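Local coordinates for protein 6-pyruvoyl tetrahydrobiopterin synthase (Plasmodium vivax, PDB 3LX3) that belongs to the 6-pyruvoyl tetrahydropterin synthase family and, as a six-chain assembly, binds a zinc ion and 2-amino-1,5-dihydropteridine-4,6-dione, at residues A21-E26 / L56-N61. Numbering follows the deposited sequence.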
loop_
_atom_site.group_PDB
_atom_site.type_symbol
_atom_site.label_atom_id
_atom_site.label_comp_id
_atom_site.label_asym_id
_atom_site.label_seq_id
_atom_site.Cartn_x
_atom_site.Cartn_y
_atom_site.Cartn_z
ATOM N N ALA A 21 -25.013 8.395 -1.863
ATOM C CA ALA A 21 -23.581 8.183 -1.914
ATOM C C ALA A 21 -23.173 7.328 -0.730
ATOM O O ALA A 21 -23.811 7.378 0.322
ATOM C CB ALA A 21 -22.745 9.512 -1.937
ATOM N N GLU A 22 -22.101 6.576 -0.924
ATOM C CA GLU A 22 -21.472 5.764 0.129
ATOM C C GLU A 22 -20.149 6.389 0.484
ATOM O O GLU A 22 -19.317 6.578 -0.373
ATOM C CB GLU A 22 -21.276 4.352 -0.357
ATOM C CG GLU A 22 -20.616 3.411 0.569
ATOM C CD GLU A 22 -20.505 2.047 -0.079
ATOM O OE1 GLU A 22 -19.406 1.681 -0.560
ATOM O OE2 GLU A 22 -21.522 1.352 -0.156
ATOM N N LEU A 23 -19.949 6.692 1.765
ATOM C CA LEU A 23 -18.708 7.271 2.228
ATOM C C LEU A 23 -17.878 6.194 2.937
ATOM O O LEU A 23 -18.441 5.336 3.657
ATOM C CB LEU A 23 -18.963 8.402 3.197
ATOM C CG LEU A 23 -19.746 9.572 2.652
ATOM C CD1 LEU A 23 -19.785 10.689 3.685
ATOM C CD2 LEU A 23 -19.274 10.081 1.296
ATOM N N LEU A 24 -16.568 6.261 2.756
ATOM C CA LEU A 24 -15.612 5.375 3.410
ATOM C C LEU A 24 -14.536 6.203 4.047
ATOM O O LEU A 24 -13.906 7.037 3.364
ATOM C CB LEU A 24 -14.955 4.431 2.403
ATOM C CG LEU A 24 -13.801 3.553 2.933
ATOM C CD1 LEU A 24 -14.303 2.548 3.956
ATOM C CD2 LEU A 24 -13.172 2.845 1.726
ATOM N N VAL A 25 -14.302 5.969 5.329
ATOM C CA VAL A 25 -13.143 6.544 5.965
ATOM C C VAL A 25 -12.263 5.395 6.519
ATOM O O VAL A 25 -12.729 4.490 7.193
ATOM C CB VAL A 25 -13.473 7.583 7.089
ATOM C CG1 VAL A 25 -14.135 8.805 6.482
ATOM C CG2 VAL A 25 -14.298 6.978 8.217
ATOM N N GLU A 26 -10.971 5.469 6.165
ATOM C CA GLU A 26 -9.999 4.446 6.476
ATOM C C GLU A 26 -8.635 5.039 6.594
ATOM O O GLU A 26 -8.205 5.824 5.774
ATOM C CB GLU A 26 -10.019 3.323 5.422
ATOM C CG GLU A 26 -9.309 3.559 4.117
ATOM C CD GLU A 26 -9.660 2.486 3.073
ATOM O OE1 GLU A 26 -9.898 1.314 3.468
ATOM O OE2 GLU A 26 -9.738 2.837 1.866
ATOM N N LEU A 56 -14.794 2.683 8.493
ATOM C CA LEU A 56 -16.238 2.919 8.559
ATOM C C LEU A 56 -16.754 3.286 7.181
ATOM O O LEU A 56 -16.179 4.149 6.511
ATOM C CB LEU A 56 -16.546 4.064 9.538
ATOM C CG LEU A 56 -17.964 4.621 9.562
ATOM C CD1 LEU A 56 -18.942 3.595 10.129
ATOM C CD2 LEU A 56 -17.977 5.918 10.397
ATOM N N ARG A 57 -17.842 2.607 6.798
ATOM C CA ARG A 57 -18.574 2.884 5.572
ATOM C C ARG A 57 -20.013 3.202 5.947
ATOM O O ARG A 57 -20.590 2.580 6.849
ATOM C CB ARG A 57 -18.513 1.667 4.668
ATOM C CG ARG A 57 -19.231 1.730 3.329
ATOM C CD ARG A 57 -18.845 0.464 2.507
ATOM N NE ARG A 57 -17.450 0.032 2.754
ATOM C CZ ARG A 57 -16.487 -0.149 1.844
ATOM N NH1 ARG A 57 -16.698 0.022 0.550
ATOM N NH2 ARG A 57 -15.285 -0.539 2.245
ATOM N N LEU A 58 -20.597 4.142 5.230
ATOM C CA LEU A 58 -22.004 4.457 5.456
ATOM C C LEU A 58 -22.647 4.895 4.159
ATOM O O LEU A 58 -21.946 5.203 3.186
ATOM C CB LEU A 58 -22.172 5.507 6.547
ATOM C CG LEU A 58 -21.505 6.895 6.420
ATOM C CD1 LEU A 58 -22.238 7.785 5.425
ATOM C CD2 LEU A 58 -21.480 7.571 7.787
ATOM N N ARG A 59 -23.981 4.910 4.120
ATOM C CA ARG A 59 -24.754 5.335 2.951
ATOM C C ARG A 59 -25.836 6.315 3.375
ATOM O O ARG A 59 -26.476 6.140 4.449
ATOM C CB ARG A 59 -25.419 4.148 2.256
ATOM C CG ARG A 59 -24.429 3.117 1.737
ATOM C CD ARG A 59 -25.081 1.857 1.315
ATOM N NE ARG A 59 -24.086 0.842 0.989
ATOM C CZ ARG A 59 -24.297 -0.463 1.081
ATOM N NH1 ARG A 59 -25.472 -0.922 1.491
ATOM N NH2 ARG A 59 -23.331 -1.302 0.755
ATOM N N GLY A 60 -26.073 7.316 2.539
ATOM C CA GLY A 60 -27.200 8.240 2.736
ATOM C C GLY A 60 -27.357 9.042 1.473
ATOM O O GLY A 60 -26.658 8.806 0.484
ATOM N N ASN A 61 -28.269 9.995 1.481
ATOM C CA ASN A 61 -28.416 10.922 0.369
ATOM C C ASN A 61 -27.471 12.106 0.541
ATOM O O ASN A 61 -27.230 12.557 1.675
ATOM C CB ASN A 61 -29.856 11.442 0.292
ATOM C CG ASN A 61 -30.864 10.349 0.068
ATOM O OD1 ASN A 61 -30.609 9.390 -0.633
ATOM N ND2 ASN A 61 -32.040 10.512 0.658
#
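The antiparallel ladder that joins residues 21-26 to 56-61 belongs to the main beta-sheet of the subunit, evidenced by reciprocal backbone bonds at the hydrogen-bonded pairs A21-G60, L23-L58 and V25-L56. V25 N to L56 O measures 2.9 Å and is nearly straight. The segment axes pass 4.6 Å apart with N-to-C directions 159° apart.

On the face bearing E22, L24, R57 and R59, one carboxylate serves two arginines. E22 holds CG anti to its backbone N (chi1 178°) and runs extended, which carries CD between the two guanidinium groups. E22 OE2 accepts R59 NE at 2.9 Å through its anti lone pair, with the oxygen in the guanidinium plane; the two flat groups are nearly coplanar, 25° apart. R59 NH2 adds a weak bond to the same oxygen. R57 NH1 reaches E22 OE1 at 3.4 Å, a salt bridge whose hydrogen bond is weak, with the planes steeply turned. The strongest polar partner of R57 is E163 on the adjoining strand 161-167, a salt bridge through NE. L24 CD1 lies over one face of the R57 guanidinium, 3.7 Å from NH2.

The other face is apolar. L23 and L58 run side by side, L23 CB 4.0 Å from L58 CD1, and V25 CG2 rests 3.9 Å from L56 CB. Helix 71-85 covers this layer, with F71 against L23 and V25, L74 against L58 and V78 against L56. L23 also touches the bound 2-amino-1,5-dihydropteridine-4,6-dione and packs on E135 of a neighbouring subunit.

Residues 22-25 pair antiparallel with a strand of that second subunit, continuing the sheet across the interface, as is typical of the T-fold of this family, in which helix-backed antiparallel sheets join between subunits.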